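Local coordinates for cell surface protein (Faecalibacterium prausnitzii A2-165, PDB 4GT6) that is of unknown function but, as an extracellular protein built of BspA-type leucine-rich repeats, probably binds other proteins at the bacterial cell surface, at residues 12-17 with 34-39; 103-108 with 119-124; 172-177 with 187-192; 221-226 with 240-245; 270-275 with 282-287. All blocks are in the same frame, centred on the assembly; numbering follows the deposited sequence. Where two conformers were deposited one is given.

How the contacts relate
All five contacts lie in series along one solenoid, each closing before the next opens, and contacts 1 and 5, with centres about 53 Å apart, fall on opposite sides of the chain's centre. Contacts 1, 2 and 5 are largely buried; contacts 3 and 4 are only partly so. Contacts 1 and 2 reach the same mixed sheet without touching, whereas contacts 3 and 4 meet where Ile189 CG1 packs on Leu224 CD1 at 3.9 Å. The chemistry follows the place: aliphatic methyls meet in contacts 2 and 3, each with a more polar outer edge, a phenylalanine ring dominates contact 5, an aromatic face with a water serves the N-terminal end in contact 1, and a salt-bridge network marks contact 4.

Contact 1 of 5, residues 12-17 with 34-39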
# COMPACT_ATOMS: atom_id res chain seq x y z
N GLY A 12 -34.90 6.05 -19.78
CA GLY A 12 -34.02 7.04 -20.38
C GLY A 12 -32.69 6.43 -20.75
O GLY A 12 -32.63 5.36 -21.35
N SER A 13 -31.59 7.07 -20.29
CA SER A 13 -30.22 6.62 -20.56
C SER A 13 -29.72 5.54 -19.60
O SER A 13 -28.57 5.14 -19.70
CB SER A 13 -29.28 7.82 -20.49
OG SER A 13 -29.65 8.75 -21.48
N TYR A 14 -30.58 5.04 -18.69
CA TYR A 14 -30.19 4.05 -17.71
C TYR A 14 -30.96 2.75 -17.85
O TYR A 14 -32.17 2.75 -18.09
CB TYR A 14 -30.40 4.62 -16.29
CG TYR A 14 -29.41 5.71 -15.95
CD1 TYR A 14 -28.17 5.42 -15.40
CD2 TYR A 14 -29.71 7.05 -16.21
CE1 TYR A 14 -27.25 6.42 -15.11
CE2 TYR A 14 -28.79 8.06 -15.94
CZ TYR A 14 -27.56 7.74 -15.37
OH TYR A 14 -26.64 8.71 -15.10
N GLN A 15 -30.27 1.65 -17.68
CA GLN A 15 -30.87 0.33 -17.57
C GLN A 15 -30.75 -0.09 -16.12
O GLN A 15 -29.82 0.33 -15.42
CB GLN A 15 -30.21 -0.69 -18.49
CG GLN A 15 -30.34 -0.33 -19.97
CD GLN A 15 -29.72 -1.36 -20.86
OE1 GLN A 15 -29.19 -2.39 -20.41
NE2 GLN A 15 -29.77 -1.10 -22.16
N PHE A 16 -31.66 -0.94 -15.68
CA PHE A 16 -31.71 -1.35 -14.29
C PHE A 16 -32.38 -2.69 -14.13
O PHE A 16 -33.13 -3.15 -15.00
CB PHE A 16 -32.46 -0.28 -13.44
CG PHE A 16 -33.90 -0.07 -13.85
CD1 PHE A 16 -34.23 0.82 -14.87
CD2 PHE A 16 -34.93 -0.79 -13.23
CE1 PHE A 16 -35.57 0.99 -15.28
CE2 PHE A 16 -36.27 -0.61 -13.64
CZ PHE A 16 -36.58 0.30 -14.63
N ILE A 17 -32.12 -3.30 -12.98
CA ILE A 17 -32.76 -4.55 -12.56
C ILE A 17 -33.56 -4.24 -11.28
O ILE A 17 -33.30 -3.22 -10.61
CB ILE A 17 -31.76 -5.72 -12.38
CG1 ILE A 17 -30.72 -5.42 -11.27
CG2 ILE A 17 -31.10 -6.09 -13.73
CD1 ILE A 17 -29.89 -6.63 -10.77
N HIS A 34 -20.87 14.42 -19.58
CA HIS A 34 -19.64 14.67 -18.82
C HIS A 34 -19.99 15.06 -17.37
O HIS A 34 -19.10 15.04 -16.52
CB HIS A 34 -18.75 15.73 -19.50
CG HIS A 34 -19.38 17.09 -19.60
ND1 HIS A 34 -20.20 17.43 -20.66
CD2 HIS A 34 -19.26 18.15 -18.77
CE1 HIS A 34 -20.59 18.67 -20.42
NE2 HIS A 34 -20.03 19.15 -19.30
N ARG A 35 -21.26 15.41 -17.12
CA ARG A 35 -21.81 15.67 -15.77
C ARG A 35 -22.95 14.69 -15.57
O ARG A 35 -23.99 14.81 -16.22
CB ARG A 35 -22.30 17.12 -15.59
CG ARG A 35 -21.29 18.19 -15.91
CD ARG A 35 -21.75 19.57 -15.39
NE ARG A 35 -21.75 19.61 -13.92
CZ ARG A 35 -20.66 19.76 -13.16
NH1 ARG A 35 -19.46 19.88 -13.72
NH2 ARG A 35 -20.76 19.76 -11.84
N ILE A 36 -22.72 13.68 -14.74
CA ILE A 36 -23.67 12.59 -14.55
C ILE A 36 -24.55 12.85 -13.34
O ILE A 36 -24.07 13.28 -12.30
CB ILE A 36 -22.90 11.24 -14.43
CG1 ILE A 36 -22.28 10.82 -15.79
CG2 ILE A 36 -23.75 10.09 -13.81
CD1 ILE A 36 -23.29 10.28 -16.81
N THR A 37 -25.85 12.59 -13.52
CA THR A 37 -26.83 12.65 -12.45
C THR A 37 -27.51 11.28 -12.40
O THR A 37 -28.31 10.95 -13.28
CB THR A 37 -27.85 13.78 -12.67
OG1 THR A 37 -27.14 15.00 -12.74
CG2 THR A 37 -28.89 13.85 -11.54
N ILE A 38 -27.19 10.49 -11.37
CA ILE A 38 -27.79 9.17 -11.21
C ILE A 38 -29.25 9.38 -10.80
O ILE A 38 -29.49 10.19 -9.91
CB ILE A 38 -27.01 8.31 -10.16
CG1 ILE A 38 -25.50 8.10 -10.56
CG2 ILE A 38 -27.75 6.99 -9.86
CD1 ILE A 38 -25.25 7.28 -11.83
N PRO A 39 -30.22 8.73 -11.46
CA PRO A 39 -31.63 8.96 -11.10
C PRO A 39 -31.96 8.45 -9.70
O PRO A 39 -31.39 7.45 -9.27
CB PRO A 39 -32.41 8.19 -12.18
CG PRO A 39 -31.47 7.10 -12.61
CD PRO A 39 -30.10 7.75 -12.57
O HOH W 1 -27.05 11.28 -16.01
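At the N-terminal end of the solenoid, strand 14-18 is joined to strand 35-37 and the proline after it through one aromatic side chain. Pro39 CD sits over the centre of one face of the Tyr14 ring, 3.6 Å from the centroid and 12° off the normal, a CH-pi contact. Placing CG of Tyr14 anti to its carbonyl carbon (chi1 -70°) sends the ring across to the second segment, where its CE1 lies 3.9 Å from Ile38 CD1. The hydroxyl reaches further, to 3.5 Å between Tyr14 OH and Ile36 CG2. A water in the ring plane hydrogen-bonds to Tyr14 OH at 2.8 Å and accepts from Thr37 N at 3.1 Å, linking the phenol to the strand backbone. A leucine here would probably leave that water without its phenol partner and Pro39 without an aromatic face. Tyr29 and Ile26 of strand 24-29 also pack on Tyr14. Strand 14-18 thus packs through Tyr14 on strand 35-37 and the loop beyond, at the start of the leucine-rich-repeat solenoid.

Contact 2 of 5, residues 103-108 with 119-124; sequences KKIGRQ and IPILDS. With EDO (1,2-ethanediol), chain M.
Within one stretch of the BspA-type leucine-rich-repeat region, strand 104-105 faces a short 3-10 segment around Pro120 to Leu122 across the solenoid interior, and Ile105 makes the apolar part of the contact. Its CD1 lies 3.8 Å from Ile121 CD1 and equally 3.8 Å from Leu122 CD1, so one methyl touches a methyl of each of two neighbouring residues. The chi2 of Ile105, 170°, extends CD1 away from its strand to make this reach possible, and the isoleucine meets each partner at about a right angle. Such inward aliphatic side chains form the hydrophobic core of a leucine-rich repeat; here Ile128 of the next strand packs on both Ile105 and Leu122, while Phe110 lies against Ile121. Toward the exposed Lys103 the chemistry turns polar. Lys103 bends at chi2 and chi3, bringing NZ to Ser124 O at 2.8 Å in the carbonyl plane, with a C=O...N angle of 157°. The hydroxyl of Ser124 is engaged by Ser100 O. A 1,2-ethanediol, probably from the crystallisation liquor, donates from O2 to Asp123 OD2 at 2.7 Å.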
# COMPACT_ATOMS: atom_id res chain seq x y z
N LYS A 103 -23.61 2.93 2.18
CA LYS A 103 -23.13 2.05 3.25
C LYS A 103 -22.02 1.15 2.79
O LYS A 103 -21.20 0.72 3.60
CB LYS A 103 -24.28 1.17 3.78
CG LYS A 103 -25.43 1.96 4.43
CD LYS A 103 -24.98 3.00 5.45
CE LYS A 103 -24.70 2.43 6.82
NZ LYS A 103 -24.40 3.51 7.81
N LYS A 104 -22.02 0.78 1.50
CA LYS A 104 -21.06 -0.19 0.97
C LYS A 104 -20.45 0.31 -0.32
O LYS A 104 -21.18 0.79 -1.18
CB LYS A 104 -21.79 -1.52 0.74
CG LYS A 104 -20.89 -2.64 0.18
CD LYS A 104 -21.61 -3.99 0.20
CE LYS A 104 -20.70 -5.08 -0.32
NZ LYS A 104 -21.34 -6.43 -0.26
N ILE A 105 -19.11 0.20 -0.45
CA ILE A 105 -18.39 0.58 -1.66
C ILE A 105 -17.61 -0.67 -2.11
O ILE A 105 -16.86 -1.24 -1.31
CB ILE A 105 -17.48 1.84 -1.46
CG1 ILE A 105 -18.34 3.10 -1.12
CG2 ILE A 105 -16.61 2.12 -2.73
CD1 ILE A 105 -17.52 4.31 -0.69
N GLY A 106 -17.84 -1.10 -3.36
CA GLY A 106 -17.26 -2.32 -3.91
C GLY A 106 -15.78 -2.23 -4.24
O GLY A 106 -15.20 -1.15 -4.24
N ARG A 107 -15.19 -3.39 -4.62
CA ARG A 107 -13.76 -3.44 -4.97
C ARG A 107 -13.47 -2.52 -6.13
O ARG A 107 -14.28 -2.47 -7.05
CB ARG A 107 -13.38 -4.88 -5.42
CG ARG A 107 -13.58 -5.95 -4.36
CD ARG A 107 -13.00 -7.28 -4.78
NE ARG A 107 -13.65 -7.82 -5.97
CZ ARG A 107 -13.26 -8.93 -6.58
NH1 ARG A 107 -12.21 -9.61 -6.13
NH2 ARG A 107 -13.91 -9.37 -7.65
N GLN A 108 -12.32 -1.81 -6.11
CA GLN A 108 -11.85 -0.99 -7.23
C GLN A 108 -12.90 0.03 -7.71
O GLN A 108 -12.86 0.46 -8.88
CB GLN A 108 -11.47 -1.94 -8.39
CG GLN A 108 -10.31 -2.90 -8.04
CD GLN A 108 -9.79 -3.66 -9.25
OE1 GLN A 108 -10.35 -3.63 -10.35
NE2 GLN A 108 -8.67 -4.36 -9.06
N ILE A 119 -15.01 13.44 -2.19
CA ILE A 119 -15.72 12.18 -2.02
C ILE A 119 -16.61 12.16 -0.74
O ILE A 119 -16.36 11.33 0.14
CB ILE A 119 -14.76 10.95 -2.05
CG1 ILE A 119 -13.53 11.13 -1.15
CG2 ILE A 119 -14.38 10.61 -3.46
CD1 ILE A 119 -12.78 9.78 -0.76
N PRO A 120 -17.71 12.95 -0.65
CA PRO A 120 -18.59 12.87 0.55
C PRO A 120 -19.30 11.52 0.75
O PRO A 120 -19.86 11.29 1.81
CB PRO A 120 -19.64 13.95 0.30
CG PRO A 120 -19.65 14.12 -1.22
CD PRO A 120 -18.18 14.00 -1.57
N ILE A 121 -19.30 10.65 -0.24
CA ILE A 121 -19.92 9.33 -0.17
C ILE A 121 -19.31 8.45 0.97
O ILE A 121 -19.89 7.43 1.33
CB ILE A 121 -19.82 8.61 -1.54
CG1 ILE A 121 -18.37 8.51 -2.01
CG2 ILE A 121 -20.70 9.32 -2.59
CD1 ILE A 121 -18.09 7.38 -2.85
N LEU A 122 -18.16 8.85 1.54
CA LEU A 122 -17.47 8.11 2.60
C LEU A 122 -18.04 8.37 4.01
O LEU A 122 -17.78 7.59 4.93
CB LEU A 122 -16.00 8.53 2.55
CG LEU A 122 -14.96 7.43 2.52
CD1 LEU A 122 -15.19 6.47 1.36
CD2 LEU A 122 -13.61 8.02 2.43
N ASP A 123 -18.80 9.44 4.18
CA ASP A 123 -19.29 9.91 5.48
C ASP A 123 -20.09 8.88 6.33
O ASP A 123 -20.00 8.95 7.55
CB ASP A 123 -20.10 11.21 5.30
CG ASP A 123 -19.30 12.37 4.70
OD1 ASP A 123 -18.05 12.31 4.72
OD2 ASP A 123 -19.93 13.31 4.17
N SER A 124 -20.87 7.96 5.73
CA SER A 124 -21.65 7.00 6.55
C SER A 124 -21.44 5.53 6.10
O SER A 124 -22.27 4.66 6.40
CB SER A 124 -23.13 7.37 6.53
OG SER A 124 -23.65 7.26 5.21
C1 EDO M . -22.92 14.89 1.26
O1 EDO M . -23.59 16.11 0.98
C2 EDO M . -22.71 14.65 2.78
O2 EDO M . -22.39 13.28 3.05

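Contact 3 of 5, residues 172-177 with 187-192; sequences TAIEER and IHIPAK. With EDO (1,2-ethanediol), chain J; EDO (1,2-ethanediol), chain G.
Ile174 and Ile189 meet through their terminal methyls, CD1 to CD1 at 3.8 Å, and the two side chains approach at a slant. The chi2 of Ile174 is 166°, which stretches its CD1 outward from the strand, whereas Ile189 is folded at its own chi2. Nearer the surface the segments come together through Thr172 and the Lys192 carbonyl: Thr172 CA makes a CA-H...O contact with Lys192 O, 3.3 Å away with an angle of 147° at the hydrogen, and Thr172 CB lies 3.6 Å from the same oxygen. The paired isoleucines come from two different parallel sheets, one from the weakly bonded strand about 173-174 and one from strand 186-189, and meet in the interior between them, part of the core of the BspA-type leucine-rich-repeat solenoid. One layer out, Leu167 packs on Ile174 and Ile196 on Ile189, while Thr172 OG1 is hydrogen-bonded to Thr149 O. Strand 186-189 also meets a 1,2-ethanediol, probably from the crystallisation liquor: His188 N donates to its O1 at 3.0 Å, nearly straight at 168°.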
# COMPACT_ATOMS: atom_id res chain seq x y z
N THR A 172 -10.04 -3.11 12.96
CA THR A 172 -9.27 -4.20 13.58
C THR A 172 -8.14 -4.68 12.67
O THR A 172 -7.30 -5.47 13.12
CB THR A 172 -10.17 -5.40 13.96
OG1 THR A 172 -10.55 -6.10 12.77
CG2 THR A 172 -11.38 -4.99 14.78
N ALA A 173 -8.16 -4.28 11.39
CA ALA A 173 -7.13 -4.72 10.45
C ALA A 173 -6.84 -3.67 9.42
O ALA A 173 -7.75 -3.00 8.95
CB ALA A 173 -7.55 -6.02 9.76
N ILE A 174 -5.56 -3.53 9.08
CA ILE A 174 -5.08 -2.67 8.00
C ILE A 174 -4.44 -3.64 7.04
O ILE A 174 -3.36 -4.15 7.33
CB ILE A 174 -4.13 -1.54 8.48
CG1 ILE A 174 -4.81 -0.64 9.52
CG2 ILE A 174 -3.59 -0.72 7.28
CD1 ILE A 174 -3.79 0.28 10.29
N GLU A 175 -5.10 -3.94 5.92
CA GLU A 175 -4.65 -5.04 5.07
C GLU A 175 -3.44 -4.68 4.20
O GLU A 175 -3.01 -3.52 4.16
CB GLU A 175 -5.81 -5.64 4.22
CG GLU A 175 -7.04 -6.09 5.03
CD GLU A 175 -6.89 -7.22 6.05
OE1 GLU A 175 -5.76 -7.69 6.29
OE2 GLU A 175 -7.93 -7.61 6.63
N GLU A 176 -2.89 -5.68 3.53
CA GLU A 176 -1.71 -5.51 2.68
C GLU A 176 -1.80 -4.32 1.75
O GLU A 176 -2.83 -4.14 1.09
CB GLU A 176 -1.51 -6.76 1.81
CG GLU A 176 -0.98 -7.97 2.55
CD GLU A 176 -0.74 -9.20 1.70
OE1 GLU A 176 -1.05 -9.15 0.48
OE2 GLU A 176 -0.26 -10.22 2.25
N ARG A 177 -0.70 -3.53 1.68
CA ARG A 177 -0.54 -2.39 0.76
C ARG A 177 -1.64 -1.31 0.91
O ARG A 177 -1.79 -0.47 0.02
CB ARG A 177 -0.51 -2.89 -0.72
CG ARG A 177 0.47 -4.06 -0.96
CD ARG A 177 0.59 -4.51 -2.42
NE ARG A 177 0.97 -3.44 -3.35
CZ ARG A 177 2.21 -2.95 -3.48
NH1 ARG A 177 3.20 -3.42 -2.74
NH2 ARG A 177 2.45 -1.98 -4.35
N ILE A 187 0.99 8.69 11.12
CA ILE A 187 0.14 7.50 11.24
C ILE A 187 -0.29 7.33 12.69
O ILE A 187 0.56 7.41 13.58
CB ILE A 187 0.91 6.21 10.78
CG1 ILE A 187 1.29 6.20 9.31
CG2 ILE A 187 0.12 4.94 11.12
CD1 ILE A 187 2.39 5.13 9.06
N HIS A 188 -1.60 7.07 12.93
CA HIS A 188 -2.06 6.67 14.26
C HIS A 188 -2.77 5.33 14.10
O HIS A 188 -3.71 5.22 13.30
CB HIS A 188 -2.94 7.70 14.97
CG HIS A 188 -3.43 7.17 16.30
ND1 HIS A 188 -2.58 7.06 17.38
CD2 HIS A 188 -4.63 6.65 16.64
CE1 HIS A 188 -3.30 6.53 18.36
NE2 HIS A 188 -4.55 6.28 17.96
N ILE A 189 -2.27 4.31 14.80
CA ILE A 189 -2.87 2.97 14.79
C ILE A 189 -3.89 2.89 15.92
O ILE A 189 -3.49 2.98 17.09
CB ILE A 189 -1.78 1.86 14.92
CG1 ILE A 189 -0.63 2.02 13.86
CG2 ILE A 189 -2.42 0.47 14.88
CD1 ILE A 189 -1.06 2.01 12.33
N PRO A 190 -5.21 2.72 15.63
CA PRO A 190 -6.19 2.64 16.73
C PRO A 190 -6.02 1.36 17.57
O PRO A 190 -5.41 0.38 17.12
CB PRO A 190 -7.54 2.74 16.03
CG PRO A 190 -7.29 2.37 14.62
CD PRO A 190 -5.85 2.64 14.30
N ALA A 191 -6.55 1.39 18.82
CA ALA A 191 -6.40 0.32 19.82
C ALA A 191 -6.79 -1.08 19.39
O ALA A 191 -6.14 -2.04 19.80
CB ALA A 191 -7.18 0.68 21.08
N LYS A 192 -7.83 -1.22 18.55
CA LYS A 192 -8.32 -2.55 18.18
C LYS A 192 -7.60 -3.20 17.00
O LYS A 192 -7.97 -4.31 16.60
CB LYS A 192 -9.83 -2.48 17.91
CG LYS A 192 -10.61 -2.41 19.22
CD LYS A 192 -12.01 -1.81 19.08
CE LYS A 192 -12.85 -2.42 17.98
NZ LYS A 192 -14.05 -3.11 18.52
C1 EDO J . -2.86 6.70 9.19
O1 EDO J . -3.27 7.16 10.47
C2 EDO J . -3.49 5.32 8.94
O2 EDO J . -3.12 4.44 10.00
C1 EDO G . 6.85 -2.70 -3.38
O1 EDO G . 5.86 -3.69 -3.18
C2 EDO G . 6.87 -1.78 -2.13
O2 EDO G . 5.67 -1.06 -2.05

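Contact 4 of 5, residues 221-226 with 240-245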
# COMPACT_ATOMS: atom_id res chain seq x y z
N ASP A 221 9.53 4.14 20.59
CA ASP A 221 10.55 5.12 20.19
C ASP A 221 10.31 5.55 18.71
O ASP A 221 11.22 5.54 17.87
CB ASP A 221 11.97 4.54 20.41
CG ASP A 221 13.13 5.46 20.01
OD1 ASP A 221 13.01 6.69 20.24
OD2 ASP A 221 14.14 4.95 19.47
N ASN A 222 9.04 5.87 18.39
CA ASN A 222 8.59 6.38 17.08
C ASN A 222 8.91 5.40 15.90
O ASN A 222 9.31 5.82 14.83
CB ASN A 222 9.20 7.76 16.80
CG ASN A 222 8.54 8.47 15.64
OD1 ASN A 222 7.39 8.22 15.32
ND2 ASN A 222 9.26 9.34 14.98
N VAL A 223 8.76 4.11 16.14
CA VAL A 223 8.98 3.08 15.13
C VAL A 223 7.83 2.11 15.29
O VAL A 223 7.47 1.80 16.42
CB VAL A 223 10.37 2.39 15.28
CG1 VAL A 223 10.53 1.24 14.30
CG2 VAL A 223 11.51 3.39 15.11
N LEU A 224 7.23 1.64 14.17
CA LEU A 224 6.10 0.72 14.30
C LEU A 224 6.58 -0.72 14.28
O LEU A 224 7.35 -1.11 13.39
CB LEU A 224 5.09 0.95 13.16
CG LEU A 224 3.74 0.22 13.29
CD1 LEU A 224 2.94 0.68 14.54
CD2 LEU A 224 2.89 0.45 12.02
N TYR A 225 6.08 -1.51 15.22
CA TYR A 225 6.38 -2.93 15.36
C TYR A 225 5.13 -3.76 15.35
O TYR A 225 4.04 -3.25 15.63
CB TYR A 225 7.12 -3.21 16.71
CG TYR A 225 8.47 -2.54 16.80
CD1 TYR A 225 8.60 -1.25 17.30
CD2 TYR A 225 9.63 -3.19 16.37
CE1 TYR A 225 9.84 -0.60 17.33
CE2 TYR A 225 10.88 -2.56 16.41
CZ TYR A 225 10.98 -1.27 16.90
OH TYR A 225 12.20 -0.64 16.93
N GLU A 226 5.30 -5.05 15.10
CA GLU A 226 4.28 -6.09 15.28
C GLU A 226 4.77 -6.93 16.44
O GLU A 226 5.89 -7.44 16.39
CB GLU A 226 4.12 -6.95 14.02
CG GLU A 226 3.16 -8.12 14.21
CD GLU A 226 3.01 -8.93 12.95
OE1 GLU A 226 2.30 -8.48 12.03
OE2 GLU A 226 3.75 -9.93 12.82
N SER A 240 10.36 7.42 7.26
CA SER A 240 11.36 7.83 6.26
C SER A 240 11.91 9.25 6.47
O SER A 240 13.05 9.51 6.09
CB SER A 240 10.78 7.74 4.85
OG SER A 240 10.59 6.38 4.50
N GLN A 241 11.12 10.14 7.07
CA GLN A 241 11.55 11.52 7.30
C GLN A 241 12.16 11.73 8.69
O GLN A 241 12.54 12.85 9.03
CB GLN A 241 10.39 12.51 7.04
CG GLN A 241 10.02 12.58 5.55
CD GLN A 241 11.15 13.13 4.70
OE1 GLN A 241 11.83 14.08 5.07
NE2 GLN A 241 11.36 12.55 3.55
N ARG A 242 12.35 10.65 9.47
CA ARG A 242 13.00 10.76 10.79
C ARG A 242 14.44 11.24 10.58
O ARG A 242 15.20 10.65 9.82
CB ARG A 242 12.95 9.42 11.52
CG ARG A 242 13.52 9.48 12.90
CD ARG A 242 13.05 8.29 13.67
NE ARG A 242 13.77 8.21 14.94
CZ ARG A 242 13.43 7.37 15.90
NH1 ARG A 242 12.43 6.53 15.73
NH2 ARG A 242 14.09 7.37 17.05
N GLU A 243 14.82 12.33 11.26
CA GLU A 243 16.11 12.98 11.00
C GLU A 243 17.35 12.41 11.72
O GLU A 243 18.46 12.83 11.41
CB GLU A 243 16.00 14.48 11.31
CG GLU A 243 15.02 15.16 10.36
CD GLU A 243 14.91 16.67 10.44
OE1 GLU A 243 15.86 17.32 10.93
OE2 GLU A 243 13.90 17.21 9.93
N ASP A 244 17.19 11.46 12.64
CA ASP A 244 18.35 10.91 13.36
C ASP A 244 19.35 10.24 12.43
O ASP A 244 18.97 9.38 11.64
CB ASP A 244 17.90 9.90 14.43
CG ASP A 244 16.92 10.52 15.40
OD1 ASP A 244 17.36 11.30 16.27
OD2 ASP A 244 15.71 10.38 15.18
N PRO A 245 20.65 10.61 12.50
CA PRO A 245 21.64 9.98 11.62
C PRO A 245 21.85 8.50 11.94
O PRO A 245 22.28 7.78 11.07
CB PRO A 245 22.93 10.77 11.89
CG PRO A 245 22.50 12.01 12.56
CD PRO A 245 21.27 11.66 13.33
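Asp221 meets Arg242 twice, once through its backbone and once through its side chain. Its carbonyl oxygen receives the shorter bond, from Arg242 NH1 to Asp221 O at 2.7 Å, with the donor tilted 15° from the carbonyl plane. The carboxylate reaches the neighbouring nitrogen: Arg242 NH2 lies 3.4 Å from Asp221 OD2 and equally far from OD1, two weak bonds of a salt bridge. Asp221 CG lies in the guanidinium plane, at its edge, and the carboxylate is turned 89° from that plane. Asn222 follows with a weak bond from Arg242 NH1 to Asn222 O at 3.3 Å, while its amide is held by Ile210 N and Ser208 O. Val223 then brings CG2 to within 3.3 Å of Arg242 NH1.

The arginine can span this distance because its chain is extended from CG to NE, with CG opposite the backbone N (chi1 -176°). Asp244 restrains the guanidinium at its NE edge: its OD2, met on the anti side, accepts from Arg242 NE at 2.9 Å, close to the guanidinium plane. A methionine in its place would probably leave both aspartates without their shared positive partner and the carbonyl of Asp221 without its short bond. Two acidic groups bridged by one guanidinium form a salt-bridge network, here joining the loop leading into strand 224-227 to the loop that leads into strand 246-248 of the solenoid.

Contact 5 of 5, residues 270-275 with 282-287; sequences VKMPDS and GAFMNC. With EDO (1,2-ethanediol), chain I.
A single phenylalanine carries the whole second side of this contact, and no hydrogen bond crosses it. Phe284 enters from a loop of two overlapping turns, and Val270 and Met272, from strand 269-271 and the residue after it, reach its ring from the same side. Val270 CG1 comes 3.8 Å from Phe284 CE1, and CG2 of the same valine is 4.0 Å from that CE1, so both methyls of the valine contact the same ring carbon. The ring and the valine approach from opposite directions. Met272, present as selenomethionine, adds a looser contact, its CE 4.3 Å from Phe284 CE2. CG of Phe284 is anti to the carbonyl carbon (chi1 -64°), which carries the ring toward the strand.

The loop is shaped by a type I turn, Gly282 to Met285, closed by Met285 N to Gly282 O at 3.2 Å, and a type II turn from Phe284 to Cys287. Farther out, Ile293 of the next strand packs on both Val270 and Met272. Phe261 stacks on the Phe284 ring and Phe307 meets it at a shallow angle between planes; three rings meeting in succession are consistent with the phenylalanine spine of leucine-rich-repeat solenoids.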
# COMPACT_ATOMS: atom_id res chain seq x y z
N VAL A 270 22.92 2.13 10.68
CA VAL A 270 21.94 1.25 11.32
C VAL A 270 22.69 0.10 12.01
O VAL A 270 23.70 -0.38 11.49
CB VAL A 270 20.81 0.76 10.36
CG1 VAL A 270 21.36 -0.11 9.21
CG2 VAL A 270 19.68 0.04 11.11
N LYS A 271 22.19 -0.32 13.19
CA LYS A 271 22.78 -1.44 13.93
C LYS A 271 21.68 -2.45 14.23
O LYS A 271 20.60 -2.07 14.67
CB LYS A 271 23.49 -0.96 15.20
CG LYS A 271 24.76 -0.19 14.85
CD LYS A 271 25.51 0.39 16.04
CE LYS A 271 26.67 1.25 15.58
NZ LYS A 271 27.62 0.50 14.71
N MSE A 272 21.95 -3.73 13.93
CA MSE A 272 20.99 -4.82 14.15
C MSE A 272 21.42 -5.64 15.34
O MSE A 272 22.59 -6.02 15.38
CB MSE A 272 20.93 -5.80 12.94
CG MSE A 272 20.50 -5.21 11.69
SE MSE A 272 20.44 -6.69 10.44
CE MSE A 272 20.79 -5.51 8.93
N PRO A 273 20.49 -6.04 16.24
CA PRO A 273 20.85 -6.97 17.31
C PRO A 273 20.93 -8.39 16.74
O PRO A 273 20.31 -8.67 15.69
CB PRO A 273 19.67 -6.83 18.30
CG PRO A 273 18.49 -6.59 17.40
CD PRO A 273 19.04 -5.74 16.26
N ASP A 274 21.59 -9.31 17.48
CA ASP A 274 21.70 -10.70 17.03
C ASP A 274 20.35 -11.45 17.14
O ASP A 274 20.22 -12.54 16.58
CB ASP A 274 22.82 -11.44 17.75
CG ASP A 274 24.21 -10.90 17.44
OD1 ASP A 274 24.39 -10.33 16.33
OD2 ASP A 274 25.11 -11.07 18.28
N SER A 275 19.33 -10.83 17.79
CA SER A 275 17.99 -11.43 17.85
C SER A 275 17.33 -11.38 16.45
O SER A 275 16.41 -12.15 16.20
CB SER A 275 17.11 -10.75 18.90
OG SER A 275 16.94 -9.35 18.68
N GLY A 282 13.65 -5.59 0.11
CA GLY A 282 13.80 -4.14 0.02
C GLY A 282 13.74 -3.41 1.35
O GLY A 282 13.34 -2.25 1.39
N ALA A 283 14.20 -4.06 2.42
CA ALA A 283 14.13 -3.46 3.75
C ALA A 283 14.79 -2.08 3.81
O ALA A 283 14.24 -1.22 4.47
CB ALA A 283 14.75 -4.38 4.78
N PHE A 284 15.93 -1.86 3.13
CA PHE A 284 16.64 -0.57 3.18
C PHE A 284 16.76 0.03 1.79
O PHE A 284 17.65 0.84 1.54
CB PHE A 284 18.04 -0.76 3.79
CG PHE A 284 18.01 -1.22 5.23
CD1 PHE A 284 17.95 -0.29 6.26
CD2 PHE A 284 18.04 -2.57 5.55
CE1 PHE A 284 17.93 -0.71 7.60
CE2 PHE A 284 17.99 -2.99 6.88
CZ PHE A 284 17.93 -2.06 7.89
N MSE A 285 15.83 -0.28 0.90
CA MSE A 285 15.97 0.22 -0.45
C MSE A 285 15.75 1.75 -0.56
O MSE A 285 14.95 2.33 0.18
CB MSE A 285 15.12 -0.56 -1.45
CG MSE A 285 13.67 -0.29 -1.43
SE MSE A 285 12.89 -1.29 -2.96
CE MSE A 285 13.84 -0.59 -4.47
N ASN A 286 16.55 2.39 -1.42
CA ASN A 286 16.53 3.83 -1.69
C ASN A 286 16.78 4.66 -0.41
O ASN A 286 16.10 5.67 -0.20
CB ASN A 286 15.21 4.23 -2.36
CG ASN A 286 15.05 3.58 -3.70
OD1 ASN A 286 15.98 3.51 -4.49
ND2 ASN A 286 13.88 3.04 -3.98
N CYS A 287 17.76 4.25 0.42
CA CYS A 287 18.21 5.02 1.59
C CYS A 287 19.46 5.76 1.13
O CYS A 287 20.53 5.16 1.14
CB CYS A 287 18.48 4.11 2.79
SG CYS A 287 16.97 3.49 3.58
C1 EDO I . 25.81 -7.09 15.91
O1 EDO I . 24.60 -7.60 16.45
C2 EDO I . 26.97 -8.10 16.14
O2 EDO I . 26.74 -9.30 15.40